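Local coordinates for protein endoglucanase EG-II (Hypocrea jecorina, PDB 3QR3) that hydrolyses internal beta-1,4-glucosidic bonds of cellulose, as an endoglucanase of glycoside hydrolase family 5 with a TIM-barrel catalytic domain, at residues A168-N171 / S176-I179; S127-L132 / Q163-A168; T259-G264 / C274-Y279; V218-Y221 / D225-G228; K33-S38 / I83-Q88. All coordinates share one frame; numbering follows the deposited sequence.

Overall arrangement
All five contacts lie in one TIM barrel. Interactions 1 and 2 share A168 and helix 155-171, with centres 8 Å apart: the helix packs on its neighbour 122-136 in interaction 2 and turns back into strand 179-182 in interaction 1. On the opposite side of the chain's centre, interactions 3 and 4 are 10 Å apart, on the neighbouring strands 256-261 and 214-219. They meet at E260 and Y221, beside a bound sulfate, where family 5 enzymes are expected to have their active-site cleft. Interaction 5 is a surface contact with its centre about 30 Å from that of interaction 4; it touches interaction 2 through I83 and L132.

Interaction 1. Residues A168-N171 / S176-I179; sequences AIRN and SQFI
The alpha-to-beta turn leading from helix 155-171 into strand 179-182 of the TIM barrel is held by R170 against Q177 and by the pairing of I169 with I179. R170, in the last turn of the helix, presents its guanidinium end-on to the Q177 carbonyl. NH1 lies 2.9 Å and NH2 3.0 Å from Q177 O, which sits only 6° out of the guanidinium plane. NH2 comes in nearly along the C=O axis and NH1, from the flank, also donates to A174 O; sharing one oxygen bends both bonds at the hydrogen (143° for NH2). A bend in the arginine chain (chi2 -54°) brings the flat group across I179, whose CD1 is 3.4 Å from R170 CZ, over the middle of one face. The same methyl meets I169 tip to tip, with I169 CG2 3.8 Å from I179 CD1, and F144 of strand 142-145 touches both isoleucines. Q177 NE2 donates to A137 O and Q139 O, and Q177 OE1 takes a weak bond from S176 N. Two N-H groups on one oxygen, with a methyl against the face, fix the rotation of the guanidinium. Its buried positive charge is met here by backbone carbonyls, which it probably polarises.

Interaction 2. Residues S127-L132 / Q163-A168; sequences SLWSQL and QEVVTA
The apolar part of this contact is the meeting of W129 with V165, whose side chains cross obliquely between the two helices. A single methyl of the valine does the touching: V165 CG1 lies 3.6 Å from both CG and CD1 of W129, and slightly farther from W129 CB, so it rests where the five-membered ring joins its stem. The valine torsion explains this, since CG1 stands trans to the backbone nitrogen (chi1 172°). Within its own helix the indole also has L132 CD1 over one face, 3.7 Å above the ring plane and offset toward the rim, and F125 meets it edge-to-face. Farther along, S130 CB and A168 CB approach to 4.3 Å; with such small side chains the backbones come close, the two CA atoms being 5.3 Å apart.

These segments belong to helices 122-136 and 155-171, consecutive members of the helical layer around the TIM barrel, with strand 142-145 between them in the chain. W129 reaches inward to the barrel, touching V102 and I104 of strand 99-104.

No direct hydrogen bond joins the two segments. A water 2.6 Å from S130 OG donates to A168 O at 2.7 Å, bridging the outer side of the helix pair. Outside the two segments, W129 NE1 finds its acceptor in I146 O.

Interaction 3. Residues T259-G264 / C274-Y279; sequences TETGGG and CQQIQY
T261 and Q276 are each directed toward the other segment and slide past one another in opposite directions, meeting through the threonine hydroxyl and the glutamine amide. Their CA atoms are 9.8 Å apart, and the gap is crossed mostly by the glutamine: with CG trans to its backbone nitrogen (chi1 -173°) and the chain extended beyond, Q276 reaches straight out from the helix. The amide plane is turned steeply against that chain (chi3 78°). T261 OG1 lies 3.0 Å from the atom modelled as Q276 OE1; the amide is probably turned over, and with it turned back the pair may be a hydrogen bond, which the model does not settle. The T261 hydroxyl has a secure partner elsewhere, K220 O. Its placing puts the T261 methyl CG2 in the crowded position between the backbone nitrogen and the carbonyl carbon.

Strand 256-261, helix 267-281 and strand 287-296 form one beta-alpha-beta unit of the TIM barrel, and the T261-Q276 pair spans its first two elements. Along the strand, E260 points the other way from T261, into the barrel, where it forms a salt bridge with R61. T261, on the other side of the strand, faces the helical layer. L222 touches both T261 and Q276, and F242 of helix 238-251 packs on the glutamine. The next residue, I277, packs on Y290 of strand 287-296.

Interaction 4. Residues V218-Y221 / D225-G228; sequences VHKY and DNSG
Hydrogen bonds from K220 and Y221 converge on the side-chain oxygen of N226. The firmer one comes from the backbone: Y221 N lies 2.9 Å from N226 OD1, with an N-H...O angle of 155° and the donor tilted 21° from the amide carbonyl plane. The second, weak, comes from K220 NZ at 2.9 Å from the same N226 OD1. K220 leaves the backbone pointing away from the loop, and bends at chi2 and chi4 fold its chain back until it crosses the asparagine at about a right angle. Its ammonium also donates to N237 OD1 and makes a long, weak bond to Y221 O.

Within the loop, S227 OG donates to D225 OD1 at 2.7 Å, on the syn side but well out of the carboxylate plane, and S227 OG is also hydrogen-bonded to T229 OG1 and D223 OD2.

Van der Waals contact is made by the Y221 ring. G228 CA lies over one face, 3.5 Å from Y221 CG, while G228 N is 3.5 Å from Y221 CB; having no side chain, the glycine lets its backbone press directly on the ring.

The far end of the tyrosine bonds to E260 OE1, and a sulfate, probably from the crystallisation liquor, lies about 3 Å from the Y221 side chain. This is consistent with the loop after strand 214-219 backing a tyrosine of the probable active-site cleft. N226 OD1 stands near Y221 O, another acceptor, and the lysine ammonium, weakly bonded to both, may ease the repulsion between these two oxygens.

Interaction 5. Residues K33-S38 / I83-Q88; sequences KNFTGS and ISKYDQ
K85 reaches from helix 80-95 to F35 in the loop opposite, touching its ring with the stem and its carbonyl with the tip. CG of the lysine lies opposite its carbonyl carbon, and a bend at chi2 (-63°) is followed by an extended run to NZ. The bent part lies obliquely by the phenylalanine, with K85 CG 3.6 Å and K85 CB 3.7 Å from F35 CE1. The extended part then carries K85 NZ to 2.9 Å from F35 O, where it donates from above the carbonyl plane, 40° out of it. F35 holds its ring beside the lysine stem with CG trans to the backbone nitrogen (chi1 -178°). From K85 NZ to the F35 ring centre is 5.1 Å, long enough that any cation-pi attraction is weak at most. A water 2.6 Å from K85 NZ accepts from the ammonium and donates to N34 O and Q88 OE1, adding a second link between loop and helix. Y68 touches both F35 and K85, and the Y41 ring meets that of F35. The contact lies at the surface of the TIM barrel, where the long beta-alpha loop between strand 5-11 and helix 44-55 folds against a helix of the outer layer.

Interaction 1. Residues A168-N171 / S176-I179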
# COMPACT_ATOMS: atom_id res chain seq x y z
N ALA A 168 -2.09 4.16 -19.14
CA ALA A 168 -3.54 4.05 -19.08
C ALA A 168 -4.13 5.01 -18.06
O ALA A 168 -5.18 5.62 -18.29
CB ALA A 168 -3.96 2.62 -18.78
N ILE A 169 -3.47 5.13 -16.92
CA ILE A 169 -3.99 5.96 -15.84
C ILE A 169 -4.00 7.43 -16.27
O ILE A 169 -4.98 8.13 -16.06
CB ILE A 169 -3.15 5.80 -14.56
CG1 ILE A 169 -3.32 4.38 -14.00
CG2 ILE A 169 -3.50 6.86 -13.54
CD1 ILE A 169 -2.46 4.10 -12.79
N ARG A 170 -2.91 7.87 -16.89
CA ARG A 170 -2.80 9.26 -17.34
C ARG A 170 -3.77 9.57 -18.48
O ARG A 170 -4.41 10.62 -18.49
CB ARG A 170 -1.35 9.56 -17.76
CG ARG A 170 -0.31 9.49 -16.64
CD ARG A 170 -0.67 10.36 -15.44
NE ARG A 170 0.43 10.43 -14.47
CZ ARG A 170 0.29 10.70 -13.17
NH1 ARG A 170 -0.90 10.91 -12.64
NH2 ARG A 170 1.36 10.73 -12.40
N ASN A 171 -3.85 8.66 -19.45
CA ASN A 171 -4.76 8.81 -20.58
C ASN A 171 -6.24 8.82 -20.18
O ASN A 171 -7.07 9.35 -20.91
CB ASN A 171 -4.53 7.71 -21.63
CG ASN A 171 -3.25 7.92 -22.43
OD1 ASN A 171 -2.58 8.94 -22.32
ND2 ASN A 171 -2.89 6.92 -23.23
N SER A 176 -3.09 14.27 -12.19
CA SER A 176 -2.53 14.98 -11.04
C SER A 176 -2.01 14.04 -9.95
O SER A 176 -1.26 14.46 -9.08
CB SER A 176 -3.58 15.92 -10.44
OG SER A 176 -4.61 15.18 -9.79
N GLN A 177 -2.41 12.77 -10.00
CA GLN A 177 -2.23 11.87 -8.86
C GLN A 177 -0.85 11.24 -8.78
O GLN A 177 -0.18 11.07 -9.79
CB GLN A 177 -3.29 10.75 -8.92
CG GLN A 177 -4.72 11.20 -8.65
CD GLN A 177 -5.44 11.72 -9.90
OE1 GLN A 177 -4.83 11.96 -10.94
NE2 GLN A 177 -6.75 11.90 -9.78
N PHE A 178 -0.44 10.88 -7.57
CA PHE A 178 0.72 10.00 -7.37
C PHE A 178 0.41 8.60 -7.90
O PHE A 178 -0.71 8.10 -7.78
CB PHE A 178 1.08 9.87 -5.88
CG PHE A 178 1.68 11.11 -5.28
CD1 PHE A 178 2.92 11.59 -5.71
CD2 PHE A 178 1.03 11.78 -4.24
CE1 PHE A 178 3.48 12.71 -5.14
CE2 PHE A 178 1.59 12.91 -3.66
CZ PHE A 178 2.82 13.37 -4.10
N ILE A 179 1.43 7.95 -8.46
CA ILE A 179 1.32 6.57 -8.91
C ILE A 179 2.52 5.78 -8.37
O ILE A 179 3.65 6.23 -8.48
CB ILE A 179 1.29 6.46 -10.45
CG1 ILE A 179 0.12 7.27 -11.02
CG2 ILE A 179 1.16 5.01 -10.88
CD1 ILE A 179 0.11 7.31 -12.56

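Interaction 2. Residues S127-L132 / Q163-A168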
# COMPACT_ATOMS: atom_id res chain seq x y z
N SER A 127 -6.86 -2.58 -18.27
CA SER A 127 -8.30 -2.39 -18.26
C SER A 127 -8.84 -2.13 -16.85
O SER A 127 -9.75 -1.32 -16.65
CB SER A 127 -9.00 -3.60 -18.88
OG SER A 127 -10.18 -3.90 -18.18
N LEU A 128 -8.29 -2.83 -15.87
CA LEU A 128 -8.66 -2.60 -14.47
C LEU A 128 -8.27 -1.17 -14.08
O LEU A 128 -9.09 -0.40 -13.59
CB LEU A 128 -7.98 -3.61 -13.56
CG LEU A 128 -8.03 -3.28 -12.06
CD1 LEU A 128 -9.43 -3.52 -11.53
CD2 LEU A 128 -6.98 -4.10 -11.28
N TRP A 129 -7.02 -0.82 -14.32
CA TRP A 129 -6.51 0.48 -13.90
C TRP A 129 -7.11 1.64 -14.69
O TRP A 129 -7.28 2.74 -14.16
CB TRP A 129 -4.98 0.51 -13.90
CG TRP A 129 -4.44 -0.06 -12.63
CD1 TRP A 129 -3.75 -1.23 -12.49
CD2 TRP A 129 -4.59 0.48 -11.32
NE1 TRP A 129 -3.44 -1.43 -11.16
CE2 TRP A 129 -3.94 -0.40 -10.43
CE3 TRP A 129 -5.20 1.63 -10.81
CZ2 TRP A 129 -3.89 -0.16 -9.05
CZ3 TRP A 129 -5.15 1.87 -9.44
CH2 TRP A 129 -4.50 0.97 -8.58
N SER A 130 -7.46 1.40 -15.95
CA SER A 130 -8.05 2.46 -16.75
C SER A 130 -9.40 2.86 -16.14
O SER A 130 -9.73 4.05 -16.04
CB SER A 130 -8.22 1.99 -18.20
OG SER A 130 -8.70 3.02 -19.03
N GLN A 131 -10.16 1.87 -15.71
CA GLN A 131 -11.45 2.13 -15.09
C GLN A 131 -11.33 2.84 -13.75
O GLN A 131 -12.07 3.79 -13.49
CB GLN A 131 -12.23 0.83 -14.91
CG GLN A 131 -12.63 0.18 -16.22
CD GLN A 131 -13.37 -1.11 -15.99
OE1 GLN A 131 -14.56 -1.10 -15.71
NE2 GLN A 131 -12.66 -2.23 -16.09
N LEU A 132 -10.40 2.40 -12.91
CA LEU A 132 -10.18 3.07 -11.63
C LEU A 132 -9.73 4.51 -11.85
O LEU A 132 -10.20 5.42 -11.17
CB LEU A 132 -9.16 2.29 -10.80
CG LEU A 132 -9.67 0.94 -10.30
CD1 LEU A 132 -8.53 0.12 -9.69
CD2 LEU A 132 -10.79 1.18 -9.29
N GLN A 163 4.63 0.30 -17.12
CA GLN A 163 4.57 1.45 -18.04
C GLN A 163 3.20 1.54 -18.74
O GLN A 163 2.62 2.62 -18.85
CB GLN A 163 5.69 1.37 -19.08
CG GLN A 163 5.63 2.46 -20.15
CD GLN A 163 5.87 3.86 -19.59
OE1 GLN A 163 7.01 4.28 -19.39
NE2 GLN A 163 4.78 4.59 -19.32
N GLU A 164 2.69 0.41 -19.21
CA GLU A 164 1.37 0.39 -19.84
C GLU A 164 0.28 0.86 -18.85
O GLU A 164 -0.65 1.56 -19.22
CB GLU A 164 1.04 -1.01 -20.37
CG GLU A 164 1.82 -1.45 -21.62
CD GLU A 164 1.12 -2.59 -22.36
OE1 GLU A 164 -0.13 -2.68 -22.28
OE2 GLU A 164 1.82 -3.40 -23.02
N VAL A 165 0.40 0.47 -17.59
CA VAL A 165 -0.57 0.92 -16.59
C VAL A 165 -0.48 2.43 -16.36
O VAL A 165 -1.48 3.14 -16.40
CB VAL A 165 -0.40 0.17 -15.26
CG1 VAL A 165 -1.27 0.79 -14.16
CG2 VAL A 165 -0.76 -1.30 -15.46
N VAL A 166 0.73 2.94 -16.15
CA VAL A 166 0.90 4.39 -15.99
C VAL A 166 0.30 5.15 -17.18
O VAL A 166 -0.39 6.15 -17.02
CB VAL A 166 2.37 4.79 -15.79
CG1 VAL A 166 2.54 6.30 -15.96
CG2 VAL A 166 2.85 4.34 -14.41
N THR A 167 0.56 4.67 -18.39
CA THR A 167 0.01 5.32 -19.57
C THR A 167 -1.52 5.30 -19.54
O THR A 167 -2.17 6.29 -19.85
CB THR A 167 0.52 4.66 -20.86
OG1 THR A 167 1.95 4.66 -20.85
CG2 THR A 167 0.01 5.42 -22.10
N ALA A 168 -2.09 4.16 -19.14
CA ALA A 168 -3.54 4.05 -19.08
C ALA A 168 -4.13 5.01 -18.06
O ALA A 168 -5.18 5.62 -18.29
CB ALA A 168 -3.96 2.62 -18.78
O HOH W 1 -6.99 4.69 -20.08

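Interaction 3. Residues T259-G264 / C274-Y279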
# COMPACT_ATOMS: atom_id res chain seq x y z
N THR A 259 5.18 1.56 1.78
CA THR A 259 3.74 1.32 1.92
C THR A 259 3.38 0.16 2.82
O THR A 259 2.20 -0.05 3.13
CB THR A 259 3.07 1.09 0.56
OG1 THR A 259 3.80 0.08 -0.15
CG2 THR A 259 3.05 2.37 -0.24
N GLU A 260 4.37 -0.62 3.24
CA GLU A 260 4.14 -1.63 4.27
C GLU A 260 5.35 -1.77 5.17
O GLU A 260 6.47 -2.00 4.72
CB GLU A 260 3.81 -3.00 3.66
CG GLU A 260 2.37 -3.18 3.23
CD GLU A 260 2.02 -4.61 2.87
OE1 GLU A 260 2.67 -5.55 3.41
OE2 GLU A 260 1.09 -4.81 2.06
N THR A 261 5.11 -1.63 6.47
CA THR A 261 6.12 -1.91 7.46
C THR A 261 5.39 -2.15 8.76
O THR A 261 4.26 -1.71 8.93
CB THR A 261 7.17 -0.77 7.58
OG1 THR A 261 8.26 -1.20 8.39
CG2 THR A 261 6.56 0.50 8.17
N GLY A 262 6.00 -2.89 9.68
CA GLY A 262 5.31 -3.19 10.93
C GLY A 262 6.10 -4.13 11.82
O GLY A 262 7.17 -4.59 11.44
N GLY A 263 5.57 -4.39 13.01
CA GLY A 263 6.18 -5.35 13.90
C GLY A 263 5.27 -5.64 15.08
O GLY A 263 4.19 -5.07 15.21
N GLY A 264 5.72 -6.54 15.95
CA GLY A 264 4.95 -6.86 17.14
C GLY A 264 4.82 -5.65 18.06
O GLY A 264 5.59 -4.69 17.97
N CYS A 274 11.22 2.57 15.82
CA CYS A 274 11.41 3.99 16.04
C CYS A 274 12.72 4.45 15.39
O CYS A 274 12.77 5.54 14.84
CB CYS A 274 11.32 4.35 17.53
SG CYS A 274 9.59 4.34 18.15
N GLN A 275 13.75 3.62 15.44
CA GLN A 275 14.99 3.90 14.73
C GLN A 275 14.75 3.98 13.22
O GLN A 275 15.26 4.86 12.56
CB GLN A 275 16.06 2.84 15.04
CG GLN A 275 16.55 2.92 16.48
CD GLN A 275 17.46 1.78 16.87
OE1 GLN A 275 17.64 0.82 16.12
NE2 GLN A 275 18.04 1.88 18.05
N GLN A 276 13.95 3.04 12.70
CA GLN A 276 13.67 3.02 11.28
C GLN A 276 12.96 4.30 10.85
O GLN A 276 13.36 4.96 9.89
CB GLN A 276 12.81 1.81 10.91
CG GLN A 276 12.64 1.65 9.39
CD GLN A 276 11.67 0.55 9.02
OE1 GLN A 276 10.45 0.72 9.09
NE2 GLN A 276 12.20 -0.59 8.62
N ILE A 277 11.90 4.64 11.58
CA ILE A 277 11.09 5.81 11.28
C ILE A 277 11.92 7.08 11.40
O ILE A 277 11.77 8.01 10.61
CB ILE A 277 9.90 5.91 12.25
CG1 ILE A 277 9.00 4.68 12.09
CG2 ILE A 277 9.09 7.18 11.99
CD1 ILE A 277 8.51 4.47 10.67
N GLN A 278 12.80 7.13 12.40
CA GLN A 278 13.62 8.31 12.59
C GLN A 278 14.50 8.53 11.36
O GLN A 278 14.66 9.66 10.90
CB GLN A 278 14.47 8.21 13.85
CG GLN A 278 15.36 9.44 14.04
CD GLN A 278 16.38 9.28 15.15
OE1 GLN A 278 16.79 10.25 15.77
NE2 GLN A 278 16.81 8.04 15.39
N TYR A 279 15.06 7.45 10.84
CA TYR A 279 15.93 7.55 9.67
C TYR A 279 15.15 8.02 8.44
O TYR A 279 15.66 8.80 7.64
CB TYR A 279 16.69 6.25 9.39
CG TYR A 279 17.72 6.43 8.28
CD1 TYR A 279 18.96 6.98 8.55
CD2 TYR A 279 17.43 6.06 6.97
CE1 TYR A 279 19.90 7.17 7.53
CE2 TYR A 279 18.36 6.24 5.94
CZ TYR A 279 19.59 6.79 6.24
OH TYR A 279 20.52 6.97 5.24

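Interaction 4. Residues V218-Y221 / D225-G228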
# COMPACT_ATOMS: atom_id res chain seq x y z
N VAL A 218 8.13 0.76 -1.94
CA VAL A 218 8.81 -0.37 -1.31
C VAL A 218 8.14 -0.83 -0.02
O VAL A 218 7.37 -0.09 0.58
CB VAL A 218 10.30 -0.07 -1.01
CG1 VAL A 218 11.08 0.10 -2.32
CG2 VAL A 218 10.43 1.16 -0.13
N HIS A 219 8.45 -2.07 0.38
CA HIS A 219 8.01 -2.66 1.63
C HIS A 219 9.24 -3.10 2.42
O HIS A 219 10.26 -3.43 1.84
CB HIS A 219 7.16 -3.91 1.35
CG HIS A 219 5.81 -3.61 0.79
ND1 HIS A 219 4.81 -4.55 0.72
CD2 HIS A 219 5.28 -2.47 0.29
CE1 HIS A 219 3.73 -4.01 0.20
NE2 HIS A 219 3.99 -2.74 -0.08
N LYS A 220 9.13 -3.14 3.74
CA LYS A 220 10.21 -3.71 4.54
C LYS A 220 9.73 -4.05 5.94
O LYS A 220 9.14 -3.21 6.62
CB LYS A 220 11.41 -2.76 4.62
CG LYS A 220 12.74 -3.45 4.98
CD LYS A 220 13.11 -4.51 3.93
CE LYS A 220 14.40 -5.24 4.30
NZ LYS A 220 14.28 -6.04 5.57
N TYR A 221 9.98 -5.29 6.35
CA TYR A 221 9.65 -5.72 7.70
C TYR A 221 10.90 -5.83 8.56
O TYR A 221 12.02 -5.66 8.07
CB TYR A 221 8.82 -7.02 7.68
CG TYR A 221 7.43 -6.74 7.18
CD1 TYR A 221 6.48 -6.16 8.02
CD2 TYR A 221 7.09 -6.97 5.86
CE1 TYR A 221 5.22 -5.86 7.56
CE2 TYR A 221 5.82 -6.67 5.40
CZ TYR A 221 4.90 -6.12 6.25
OH TYR A 221 3.64 -5.81 5.80
N ASP A 225 13.34 -12.78 9.01
CA ASP A 225 13.24 -13.18 7.61
C ASP A 225 12.47 -12.19 6.73
O ASP A 225 12.02 -12.54 5.64
CB ASP A 225 12.61 -14.57 7.49
CG ASP A 225 11.21 -14.61 8.05
OD1 ASP A 225 10.75 -13.58 8.60
OD2 ASP A 225 10.56 -15.67 7.95
N ASN A 226 12.31 -10.96 7.21
CA ASN A 226 11.65 -9.92 6.42
C ASN A 226 10.25 -10.30 5.95
O ASN A 226 9.85 -9.94 4.85
CB ASN A 226 12.52 -9.53 5.22
CG ASN A 226 12.02 -8.26 4.54
OD1 ASN A 226 11.70 -7.27 5.20
ND2 ASN A 226 11.97 -8.29 3.22
N SER A 227 9.52 -11.04 6.78
CA SER A 227 8.21 -11.56 6.40
C SER A 227 7.07 -10.86 7.13
O SER A 227 5.91 -10.98 6.76
CB SER A 227 8.14 -13.06 6.69
OG SER A 227 8.15 -13.31 8.10
N GLY A 228 7.40 -10.15 8.20
CA GLY A 228 6.38 -9.55 9.05
C GLY A 228 5.45 -10.57 9.72
O GLY A 228 4.30 -10.26 10.01

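Interaction 5. Residues K33-S38 / I83-Q88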
# COMPACT_ATOMS: atom_id res chain seq x y z
N LYS A 33 -18.21 -0.62 8.68
CA LYS A 33 -19.03 -1.08 9.79
C LYS A 33 -20.35 -1.70 9.33
O LYS A 33 -20.72 -2.77 9.80
CB LYS A 33 -19.28 0.05 10.78
CG LYS A 33 -19.93 -0.42 12.08
CD LYS A 33 -19.96 0.68 13.12
CE LYS A 33 -20.59 0.20 14.43
NZ LYS A 33 -20.61 1.29 15.45
N ASN A 34 -21.04 -1.03 8.42
CA ASN A 34 -22.35 -1.52 7.98
C ASN A 34 -22.30 -2.13 6.58
O ASN A 34 -23.20 -1.92 5.77
CB ASN A 34 -23.41 -0.40 8.04
CG ASN A 34 -24.83 -0.96 8.17
OD1 ASN A 34 -25.06 -1.96 8.83
ND2 ASN A 34 -25.79 -0.29 7.53
N PHE A 35 -21.25 -2.90 6.32
CA PHE A 35 -21.05 -3.56 5.02
C PHE A 35 -22.21 -4.49 4.61
O PHE A 35 -22.51 -4.63 3.42
CB PHE A 35 -19.75 -4.36 5.02
CG PHE A 35 -19.44 -5.03 3.71
CD1 PHE A 35 -18.91 -4.30 2.66
CD2 PHE A 35 -19.66 -6.39 3.53
CE1 PHE A 35 -18.62 -4.91 1.44
CE2 PHE A 35 -19.37 -7.01 2.33
CZ PHE A 35 -18.85 -6.27 1.28
N THR A 36 -22.84 -5.13 5.59
CA THR A 36 -23.92 -6.07 5.28
C THR A 36 -25.27 -5.70 5.90
O THR A 36 -26.27 -6.36 5.62
CB THR A 36 -23.61 -7.48 5.78
OG1 THR A 36 -23.61 -7.48 7.20
CG2 THR A 36 -22.25 -7.95 5.26
N GLY A 37 -25.31 -4.67 6.74
CA GLY A 37 -26.54 -4.36 7.45
C GLY A 37 -26.53 -4.87 8.88
O GLY A 37 -27.37 -4.49 9.68
N SER A 38 -25.58 -5.74 9.20
CA SER A 38 -25.39 -6.19 10.58
C SER A 38 -24.85 -5.06 11.44
O SER A 38 -24.96 -5.08 12.67
CB SER A 38 -24.43 -7.38 10.63
OG SER A 38 -23.10 -6.96 10.34
N ILE A 83 -17.44 -2.00 -6.46
CA ILE A 83 -16.80 -0.69 -6.52
C ILE A 83 -17.55 0.30 -5.63
O ILE A 83 -16.96 1.17 -5.01
CB ILE A 83 -16.66 -0.16 -7.98
CG1 ILE A 83 -15.76 1.08 -8.01
CG2 ILE A 83 -18.02 0.15 -8.59
CD1 ILE A 83 -14.36 0.84 -7.46
N SER A 84 -18.87 0.14 -5.54
CA SER A 84 -19.70 0.96 -4.67
C SER A 84 -19.31 0.80 -3.19
O SER A 84 -19.19 1.78 -2.45
CB SER A 84 -21.17 0.60 -4.87
OG SER A 84 -22.00 1.32 -3.98
N LYS A 85 -19.12 -0.44 -2.76
CA LYS A 85 -18.69 -0.72 -1.39
C LYS A 85 -17.27 -0.20 -1.15
O LYS A 85 -17.01 0.50 -0.19
CB LYS A 85 -18.76 -2.22 -1.11
CG LYS A 85 -20.19 -2.79 -1.03
CD LYS A 85 -20.97 -2.17 0.13
CE LYS A 85 -22.34 -2.83 0.29
NZ LYS A 85 -22.99 -2.41 1.57
N TYR A 86 -16.35 -0.55 -2.04
CA TYR A 86 -14.96 -0.11 -1.89
C TYR A 86 -14.85 1.41 -1.90
O TYR A 86 -14.08 1.99 -1.13
CB TYR A 86 -14.07 -0.73 -2.97
CG TYR A 86 -12.61 -0.39 -2.83
CD1 TYR A 86 -11.86 -0.91 -1.79
CD2 TYR A 86 -11.99 0.45 -3.75
CE1 TYR A 86 -10.51 -0.60 -1.66
CE2 TYR A 86 -10.65 0.76 -3.64
CZ TYR A 86 -9.91 0.23 -2.60
OH TYR A 86 -8.58 0.55 -2.48
N ASP A 87 -15.63 2.05 -2.75
CA ASP A 87 -15.58 3.52 -2.82
C ASP A 87 -16.00 4.19 -1.52
O ASP A 87 -15.56 5.30 -1.21
CB ASP A 87 -16.41 4.07 -3.99
CG ASP A 87 -16.19 5.57 -4.19
OD1 ASP A 87 -15.02 5.99 -4.27
OD2 ASP A 87 -17.18 6.33 -4.24
N GLN A 88 -16.85 3.52 -0.73
CA GLN A 88 -17.24 4.10 0.55
C GLN A 88 -16.02 4.24 1.45
O GLN A 88 -15.89 5.22 2.18
CB GLN A 88 -18.31 3.25 1.27
CG GLN A 88 -19.68 3.27 0.62
CD GLN A 88 -20.64 2.29 1.28
OE1 GLN A 88 -20.53 2.00 2.47
NE2 GLN A 88 -21.59 1.79 0.52
O HOH W 2 -22.06 -0.62 3.23